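Local coordinates for type I polyketide synthase PikAII (Streptomyces venezuelae, PDB 3QP9), which carries a C2-type ketoreductase domain of a modular polyketide synthase, which probably epimerises the alpha-substituent of the beta-keto intermediate rather than reducing it, at residues D165-P170 and A424-H429; W493-P498 and E514-L519; A276-L281 and L310-T316. All coordinates share one frame; numbering follows the deposited sequence.

Contact 1: residues D165-P170 and A424-H429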
loop_
_atom_site.group_PDB
_atom_site.type_symbol
_atom_site.label_atom_id
_atom_site.label_comp_id
_atom_site.label_asym_id
_atom_site.label_seq_id
_atom_site.Cartn_x
_atom_site.Cartn_y
_atom_site.Cartn_z
ATOM N N ASP A 165 16.762 -5.658 2.579
ATOM C CA ASP A 165 16.171 -4.707 3.512
ATOM C C ASP A 165 14.705 -5.107 3.624
ATOM O O ASP A 165 13.934 -4.804 2.712
ATOM C CB ASP A 165 16.287 -3.294 2.877
ATOM C CG ASP A 165 15.679 -2.159 3.796
ATOM O OD1 ASP A 165 16.049 -2.092 4.957
ATOM O OD2 ASP A 165 14.902 -1.315 3.341
ATOM N N HIS A 166 14.333 -5.871 4.649
ATOM C CA HIS A 166 12.952 -6.393 4.776
ATOM C C HIS A 166 11.992 -5.413 5.424
ATOM O O HIS A 166 12.382 -4.664 6.276
ATOM C CB HIS A 166 12.960 -7.711 5.547
ATOM C CG HIS A 166 14.005 -8.660 5.051
ATOM N ND1 HIS A 166 14.069 -9.055 3.729
ATOM C CD2 HIS A 166 15.058 -9.234 5.673
ATOM C CE1 HIS A 166 15.104 -9.856 3.558
ATOM N NE2 HIS A 166 15.715 -9.990 4.729
ATOM N N VAL A 167 10.735 -5.405 4.976
ATOM C CA VAL A 167 9.681 -4.725 5.661
ATOM C C VAL A 167 9.456 -5.453 7.001
ATOM O O VAL A 167 9.292 -6.648 6.991
ATOM C CB VAL A 167 8.411 -4.805 4.844
ATOM C CG1 VAL A 167 7.225 -4.180 5.642
ATOM C CG2 VAL A 167 8.597 -4.044 3.442
ATOM N N THR A 168 9.480 -4.710 8.111
ATOM C CA THR A 168 9.211 -5.260 9.446
ATOM C C THR A 168 7.872 -4.731 9.944
ATOM O O THR A 168 7.319 -5.328 10.806
ATOM C CB THR A 168 10.286 -4.922 10.472
ATOM O OG1 THR A 168 10.603 -3.525 10.374
ATOM C CG2 THR A 168 11.559 -5.794 10.263
ATOM N N SER A 169 7.322 -3.670 9.365
ATOM C CA SER A 169 5.952 -3.180 9.754
ATOM C C SER A 169 5.029 -2.873 8.585
ATOM O O SER A 169 4.932 -1.750 8.141
ATOM C CB SER A 169 6.004 -1.986 10.639
ATOM O OG SER A 169 4.647 -1.582 10.717
ATOM N N PRO A 170 4.370 -3.903 8.042
ATOM C CA PRO A 170 3.556 -3.747 6.915
ATOM C C PRO A 170 2.408 -2.834 7.314
ATOM O O PRO A 170 1.891 -2.069 6.472
ATOM C CB PRO A 170 3.099 -5.201 6.668
ATOM C CG PRO A 170 3.344 -5.872 8.042
ATOM C CD PRO A 170 4.626 -5.330 8.302
ATOM N N ALA A 424 3.262 -4.278 0.957
ATOM C CA ALA A 424 4.255 -4.493 2.030
ATOM C C ALA A 424 4.458 -5.900 2.501
ATOM O O ALA A 424 5.553 -6.222 2.950
ATOM C CB ALA A 424 3.901 -3.650 3.285
ATOM N N LEU A 425 3.378 -6.691 2.599
ATOM C CA LEU A 425 3.498 -8.152 2.881
ATOM C C LEU A 425 4.489 -8.740 1.924
ATOM O O LEU A 425 5.316 -9.553 2.318
ATOM C CB LEU A 425 2.138 -8.840 2.768
ATOM C CG LEU A 425 1.095 -8.689 3.884
ATOM C CD1 LEU A 425 -0.146 -9.479 3.507
ATOM C CD2 LEU A 425 1.580 -9.207 5.254
ATOM N N ALA A 426 4.450 -8.339 0.643
ATOM C CA ALA A 426 5.386 -8.891 -0.323
ATOM C C ALA A 426 6.866 -8.561 -0.061
ATOM O O ALA A 426 7.781 -9.264 -0.535
ATOM C CB ALA A 426 4.962 -8.536 -1.732
ATOM N N GLY A 427 7.123 -7.497 0.671
ATOM C CA GLY A 427 8.465 -7.106 0.977
ATOM C C GLY A 427 9.054 -7.625 2.303
ATOM O O GLY A 427 10.169 -7.233 2.637
ATOM N N GLN A 428 8.301 -8.432 3.053
ATOM C CA GLN A 428 8.668 -9.036 4.349
ATOM C C GLN A 428 9.502 -10.298 4.094
ATOM O O GLN A 428 9.275 -10.964 3.080
ATOM C CB GLN A 428 7.417 -9.486 5.086
ATOM C CG GLN A 428 6.609 -8.387 5.678
ATOM C CD GLN A 428 5.755 -8.844 6.835
ATOM O OE1 GLN A 428 6.115 -8.698 8.036
ATOM N NE2 GLN A 428 4.606 -9.371 6.500
ATOM N N HIS A 429 10.444 -10.640 4.966
ATOM C CA HIS A 429 11.209 -11.873 4.775
ATOM C C HIS A 429 10.332 -13.083 5.157
ATOM O O HIS A 429 9.620 -13.080 6.188
ATOM C CB HIS A 429 12.446 -11.822 5.671
ATOM C CG HIS A 429 13.471 -12.892 5.393
ATOM N ND1 HIS A 429 14.799 -12.603 5.158
ATOM C CD2 HIS A 429 13.370 -14.246 5.344
ATOM C CE1 HIS A 429 15.467 -13.730 4.951
ATOM N NE2 HIS A 429 14.621 -14.742 5.055
#
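One face of the His-166 ring is taken by His-429, whose CB sits 3.6 Å from the ring centroid and almost on the ring normal, a CH-pi contact. The imidazole of His-429 turns its edge to that same face, the two planes at 82°, in an offset edge-to-face pair with centroids 4.3 Å apart. At the edge of the His-166 ring, near its plane, lies Gly-427 O. That oxygen is an acceptor for Val-167 N at 3.0 Å, a nearly straight bond (168° at the hydrogen) whose donor stands well above the carbonyl plane. Val-167 directs CG1 anti to its backbone N (chi1 175°), which lays both methyls along the end of the helix: CG1 is 4.1 Å from Ala-424 CB, and CG2 rests beside the carbonyls of Ala-424 and Gly-427. Ala-424 CB meets Pro-170 CB at 3.8 Å, while the side chain of Gln-428 crosses the proline ring at about a right angle, with OE1 3.7 Å from Pro-170 CD. Ser-169, hydrogen-bonded through OG to Gln-172 N, is the N-cap of helix 170-185. The contact thus joins an N-cap loop to the C-terminal end of helix 413-426, consistent with the seam between a structural and a catalytic subdomain, both Rossmann-like, in modular ketoreductases.

Contact 2: residues W493-P498 and E514-L519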
loop_
_atom_site.group_PDB
_atom_site.type_symbol
_atom_site.label_atom_id
_atom_site.label_comp_id
_atom_site.label_asym_id
_atom_site.label_seq_id
_atom_site.Cartn_x
_atom_site.Cartn_y
_atom_site.Cartn_z
ATOM N N TRP A 493 1.690 7.941 -20.617
ATOM C CA TRP A 493 2.382 8.885 -19.748
ATOM C C TRP A 493 2.294 10.353 -20.186
ATOM O O TRP A 493 2.356 11.229 -19.361
ATOM C CB TRP A 493 3.867 8.428 -19.553
ATOM C CG TRP A 493 3.914 7.087 -18.857
ATOM C CD1 TRP A 493 4.216 5.872 -19.391
ATOM C CD2 TRP A 493 3.568 6.849 -17.490
ATOM N NE1 TRP A 493 4.135 4.897 -18.442
ATOM C CE2 TRP A 493 3.728 5.462 -17.260
ATOM C CE3 TRP A 493 3.204 7.697 -16.411
ATOM C CZ2 TRP A 493 3.468 4.872 -16.007
ATOM C CZ3 TRP A 493 2.953 7.100 -15.141
ATOM C CH2 TRP A 493 3.117 5.723 -14.956
ATOM N N SER A 494 2.155 10.595 -21.500
ATOM C CA SER A 494 2.016 11.947 -22.003
ATOM C C SER A 494 0.700 12.615 -21.446
ATOM O O SER A 494 0.644 13.851 -21.316
ATOM C CB SER A 494 2.160 11.949 -23.542
ATOM O OG SER A 494 1.019 11.378 -24.199
ATOM N N SER A 495 -0.315 11.810 -21.072
ATOM C CA SER A 495 -1.537 12.335 -20.425
ATOM C C SER A 495 -1.455 12.190 -18.940
ATOM O O SER A 495 -1.837 13.081 -18.205
ATOM C CB SER A 495 -2.797 11.640 -20.913
ATOM O OG SER A 495 -2.899 11.904 -22.307
ATOM N N PHE A 496 -0.888 11.070 -18.492
ATOM C CA PHE A 496 -0.851 10.822 -17.071
ATOM C C PHE A 496 0.046 11.751 -16.259
ATOM O O PHE A 496 -0.360 12.205 -15.210
ATOM C CB PHE A 496 -0.515 9.347 -16.785
ATOM C CG PHE A 496 -0.669 8.966 -15.300
ATOM C CD1 PHE A 496 -1.808 8.318 -14.839
ATOM C CD2 PHE A 496 0.367 9.286 -14.381
ATOM C CE1 PHE A 496 -1.916 8.016 -13.450
ATOM C CE2 PHE A 496 0.298 9.017 -13.017
ATOM C CZ PHE A 496 -0.838 8.338 -12.527
ATOM N N ALA A 497 1.303 11.911 -16.672
ATOM C CA ALA A 497 2.275 12.673 -15.895
ATOM C C ALA A 497 1.857 14.147 -15.741
ATOM O O ALA A 497 1.935 14.656 -14.642
ATOM C CB ALA A 497 3.707 12.538 -16.494
ATOM N N PRO A 498 1.356 14.814 -16.803
ATOM C CA PRO A 498 0.832 16.201 -16.497
ATOM C C PRO A 498 -0.393 16.166 -15.550
ATOM O O PRO A 498 -0.452 16.994 -14.609
ATOM C CB PRO A 498 0.534 16.837 -17.885
ATOM C CG PRO A 498 1.446 16.002 -18.886
ATOM C CD PRO A 498 1.428 14.551 -18.239
ATOM N N GLU A 514 9.041 8.315 -20.672
ATOM C CA GLU A 514 7.807 8.830 -21.282
ATOM C C GLU A 514 7.114 9.803 -20.320
ATOM O O GLU A 514 6.374 10.709 -20.734
ATOM C CB GLU A 514 6.860 7.680 -21.635
ATOM C CG GLU A 514 7.391 6.557 -22.533
ATOM C CD GLU A 514 8.518 5.599 -22.005
ATOM O OE1 GLU A 514 9.136 4.990 -22.919
ATOM O OE2 GLU A 514 8.809 5.372 -20.782
ATOM N N ALA A 515 7.291 9.609 -19.008
ATOM C CA ALA A 515 6.638 10.528 -18.107
ATOM C C ALA A 515 7.464 11.789 -17.904
ATOM O O ALA A 515 6.945 12.900 -18.023
ATOM C CB ALA A 515 6.332 9.818 -16.740
ATOM N N ARG A 516 8.776 11.641 -17.678
ATOM C CA ARG A 516 9.662 12.813 -17.429
ATOM C C ARG A 516 9.682 13.736 -18.657
ATOM O O ARG A 516 9.721 14.968 -18.521
ATOM C CB ARG A 516 11.101 12.327 -17.100
ATOM C CG ARG A 516 12.076 13.420 -16.947
ATOM C CD ARG A 516 11.747 14.432 -15.795
ATOM N NE ARG A 516 12.745 15.530 -15.630
ATOM C CZ ARG A 516 12.762 16.623 -16.425
ATOM N NH1 ARG A 516 11.858 16.751 -17.428
ATOM N NH2 ARG A 516 13.665 17.578 -16.244
ATOM N N ARG A 517 9.558 13.165 -19.844
ATOM C CA ARG A 517 9.629 14.055 -21.041
ATOM C C ARG A 517 8.358 14.900 -21.193
ATOM O O ARG A 517 8.312 15.870 -21.979
ATOM C CB ARG A 517 9.900 13.242 -22.301
ATOM C CG ARG A 517 11.375 12.764 -22.307
ATOM C CD ARG A 517 11.528 11.596 -23.204
ATOM N NE ARG A 517 12.802 10.847 -22.963
ATOM C CZ ARG A 517 13.076 9.763 -23.640
ATOM N NH1 ARG A 517 12.161 9.320 -24.552
ATOM N NH2 ARG A 517 14.217 9.122 -23.435
ATOM N N ALA A 518 7.309 14.494 -20.474
ATOM C CA ALA A 518 6.016 15.244 -20.468
ATOM C C ALA A 518 5.994 16.255 -19.344
ATOM O O ALA A 518 4.992 17.013 -19.123
ATOM C CB ALA A 518 4.871 14.268 -20.311
ATOM N N LEU A 519 7.096 16.291 -18.630
ATOM C CA LEU A 519 7.266 17.226 -17.508
ATOM C C LEU A 519 8.422 18.278 -17.669
ATOM O O LEU A 519 9.308 18.172 -18.587
ATOM C CB LEU A 519 7.375 16.433 -16.165
ATOM C CG LEU A 519 6.246 15.423 -15.810
ATOM C CD1 LEU A 519 6.573 14.541 -14.607
ATOM C CD2 LEU A 519 4.906 16.103 -15.537
#
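Chi1 of -63°, with CG anti to the carbonyl carbon, and chi2 of 106° lead the indole of Trp-493 away from residues 514-515, toward which its CB points, and on to Tyr-30 and strand 227-235. The ring meets Glu-514 CB and Ala-515 CB obliquely, with Trp-493 CE3 3.8 Å from Ala-515 CB. Trp-493 CB itself lies 3.7 Å from Glu-514 CB, which means the tryptophan engages its partner through the base of the side chain as well as through the benzo ring. Beyond that point Glu-514 bends at chi2, and its carboxylate leads to a salt bridge with Arg-235; the indole NE1 in turn is hydrogen-bonded to the hydroxyl of Tyr-30.

One turn further along helix 493-501, Ala-497 is the small residue against which the second segment closes. Its CB touches Ala-515 CB at 3.8 Å, methyl to methyl, and the isobutyl group of Leu-519 comes over it from the next turn of chain, CD2 lying 3.9 Å from Ala-497 CB and 3.4 Å from Ala-497 O. Ala-518 CB completes the row, packed 4.0 Å from Pro-498 CD. No hydrogen bond crosses between the segments, so cohesion here is by apolar surfaces.

Residues Arg-516 to Leu-519 form a type I beta turn, which brings Ala-518 and Leu-519 against the helix that Ala-515 CB already touches. This is alanine-rich packing of helix 493-501 against a short helical turn and the type I beta turn after it, near the C terminus.

Contact 3: residues A276-L281 and L310-T316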
loop_
_atom_site.group_PDB
_atom_site.type_symbol
_atom_site.label_atom_id
_atom_site.label_comp_id
_atom_site.label_asym_id
_atom_site.label_seq_id
_atom_site.Cartn_x
_atom_site.Cartn_y
_atom_site.Cartn_z
ATOM N N ALA A 276 -4.284 -26.575 -15.107
ATOM C CA ALA A 276 -4.438 -26.842 -13.665
ATOM C C ALA A 276 -5.551 -27.902 -13.488
ATOM O O ALA A 276 -6.633 -27.749 -13.991
ATOM C CB ALA A 276 -4.784 -25.570 -12.873
ATOM N N GLY A 277 -5.256 -28.964 -12.781
ATOM C CA GLY A 277 -6.225 -30.041 -12.569
ATOM C C GLY A 277 -7.248 -29.834 -11.424
ATOM O O GLY A 277 -8.221 -30.540 -11.376
ATOM N N HIS A 278 -7.006 -28.930 -10.478
ATOM C CA HIS A 278 -7.820 -28.852 -9.246
ATOM C C HIS A 278 -7.978 -27.417 -8.752
ATOM O O HIS A 278 -6.990 -26.748 -8.441
ATOM C CB HIS A 278 -7.235 -29.687 -8.142
ATOM C CG HIS A 278 -7.012 -31.106 -8.535
ATOM N ND1 HIS A 278 -5.851 -31.553 -9.158
ATOM C CD2 HIS A 278 -7.804 -32.182 -8.399
ATOM C CE1 HIS A 278 -5.965 -32.834 -9.434
ATOM N NE2 HIS A 278 -7.143 -33.240 -8.988
ATOM N N LEU A 279 -9.204 -26.945 -8.677
ATOM C CA LEU A 279 -9.452 -25.573 -8.341
ATOM C C LEU A 279 -10.378 -25.485 -7.117
ATOM O O LEU A 279 -11.350 -26.219 -6.989
ATOM C CB LEU A 279 -10.086 -24.815 -9.530
ATOM C CG LEU A 279 -9.102 -24.542 -10.677
ATOM C CD1 LEU A 279 -9.835 -23.993 -11.966
ATOM C CD2 LEU A 279 -7.973 -23.570 -10.181
ATOM N N LEU A 280 -10.055 -24.562 -6.217
ATOM C CA LEU A 280 -10.897 -24.345 -5.079
ATOM C C LEU A 280 -11.340 -22.901 -5.225
ATOM O O LEU A 280 -10.515 -22.033 -5.312
ATOM C CB LEU A 280 -10.106 -24.555 -3.768
ATOM C CG LEU A 280 -10.944 -24.159 -2.516
ATOM C CD1 LEU A 280 -12.255 -24.956 -2.475
ATOM C CD2 LEU A 280 -10.104 -24.498 -1.358
ATOM N N LEU A 281 -12.631 -22.662 -5.278
ATOM C CA LEU A 281 -13.146 -21.350 -5.615
ATOM C C LEU A 281 -13.862 -20.836 -4.377
ATOM O O LEU A 281 -14.825 -21.461 -3.936
ATOM C CB LEU A 281 -14.175 -21.433 -6.764
ATOM C CG LEU A 281 -13.653 -22.058 -8.056
ATOM C CD1 LEU A 281 -14.727 -21.989 -9.019
ATOM C CD2 LEU A 281 -12.435 -21.287 -8.568
ATOM N N LEU A 310 -15.592 -25.269 -15.999
ATOM C CA LEU A 310 -14.218 -25.554 -15.714
ATOM C C LEU A 310 -13.903 -27.052 -15.877
ATOM O O LEU A 310 -12.775 -27.409 -16.217
ATOM C CB LEU A 310 -13.863 -25.114 -14.315
ATOM C CG LEU A 310 -13.969 -23.575 -14.106
ATOM C CD1 LEU A 310 -13.972 -23.359 -12.537
ATOM C CD2 LEU A 310 -12.713 -22.905 -14.850
ATOM N N ALA A 311 -14.890 -27.922 -15.595
ATOM C CA ALA A 311 -14.757 -29.366 -15.833
ATOM C C ALA A 311 -14.517 -29.593 -17.348
ATOM O O ALA A 311 -13.571 -30.296 -17.702
ATOM C CB ALA A 311 -15.990 -30.109 -15.344
ATOM N N ASP A 312 -15.327 -28.975 -18.219
ATOM C CA ASP A 312 -15.052 -29.033 -19.688
ATOM C C ASP A 312 -13.647 -28.569 -20.094
ATOM O O ASP A 312 -13.050 -29.070 -21.096
ATOM C CB ASP A 312 -16.085 -28.267 -20.486
ATOM C CG ASP A 312 -17.426 -29.020 -20.581
ATOM O OD1 ASP A 312 -17.374 -30.239 -20.432
ATOM O OD2 ASP A 312 -18.493 -28.383 -20.831
ATOM N N LEU A 313 -13.144 -27.578 -19.331
ATOM C CA LEU A 313 -11.824 -26.972 -19.621
ATOM C C LEU A 313 -10.718 -27.799 -19.023
ATOM O O LEU A 313 -9.516 -27.554 -19.279
ATOM C CB LEU A 313 -11.790 -25.523 -19.062
ATOM C CG LEU A 313 -12.674 -24.554 -19.812
ATOM C CD1 LEU A 313 -12.728 -23.148 -19.049
ATOM C CD2 LEU A 313 -12.186 -24.468 -21.307
ATOM N N GLY A 314 -11.094 -28.752 -18.164
ATOM C CA GLY A 314 -10.111 -29.713 -17.685
ATOM C C GLY A 314 -9.884 -29.758 -16.163
ATOM O O GLY A 314 -8.976 -30.457 -15.682
ATOM N N ALA A 315 -10.558 -28.918 -15.407
ATOM C CA ALA A 315 -10.256 -28.916 -13.939
ATOM C C ALA A 315 -11.427 -29.380 -13.122
ATOM O O ALA A 315 -12.539 -29.041 -13.447
ATOM C CB ALA A 315 -9.884 -27.511 -13.452
ATOM N N THR A 316 -11.185 -30.024 -11.993
ATOM C CA THR A 316 -12.314 -30.240 -11.106
ATOM C C THR A 316 -12.233 -29.146 -10.081
ATOM O O THR A 316 -11.173 -28.897 -9.530
ATOM C CB THR A 316 -12.537 -31.685 -10.617
ATOM O OG1 THR A 316 -12.746 -31.813 -9.190
ATOM C CG2 THR A 316 -11.620 -32.655 -11.214
#
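Leu-281 and Leu-310 reach toward each other tip to tip, their CD1 methyls 3.9 Å apart, in a strand-helix-strand unit of the Rossmann fold: strand 278-283, helix 304-313 and strand 316-321, the two strands being parallel neighbours. In both leucines CG is anti to the carbonyl carbon, which sends the branched ends into the space between sheet and helix. Helix 262-274 borders the same layer, with Ala-268 against Leu-281 and Ala-272 against Leu-310.

Leu-279 lies on the same side of the strand as Leu-281. Its CD1 serves two partners, Leu-310 CD2 at 4.2 Å and, nearer, Ala-315 CB at 3.8 Å, and it thereby bridges the helix and the residue that leads into the next strand. His-278, by contrast, is on the other face of the sheet together with Thr-316; its ring stacks on that of His-341.

Gly-314 ends the helix in a Schellman motif, and strand 316-321 begins two residues later. The positive phi of 121° at Gly-314 would press a side chain against the preceding carbonyl, and glycine avoids that. Ala-315 N then bonds back to Leu-310 O, and Ala-315 is delivered with its methyl facing residues 276-279, its CB 3.3 Å from Ala-276 O.

Beyond this packing the two segments are joined by backbone bonds. Thr-316 N donates to Gly-277 O from above the carbonyl plane, whereas Leu-279 N approaches Thr-316 O at 2.9 Å, tilted only 22° from the plane of that carbonyl. The same oxygen, Thr-316 O, also takes a CA-H...O contact from His-278 CA at 3.4 Å.

Overall arrangement
Contact 3 is packing inside the Rossmann-like ketoreductase domain, where strand 316-321 is the outermost strand on that side. It is nested in the loop of 253 residues that contact 1 closes. Contact 1 joins helix 413-426 of that domain to the earlier part of the chain, at the loop before helix 170-185, and contact 2 follows in series, packing the C-terminal tail on helix 493-501. The centres of contacts 2 and 3 are the farthest apart, about 43 Å. Nearest atoms are about 19 Å apart between contact 1 and either of the others, and about 31 Å between contacts 2 and 3, so none touches another.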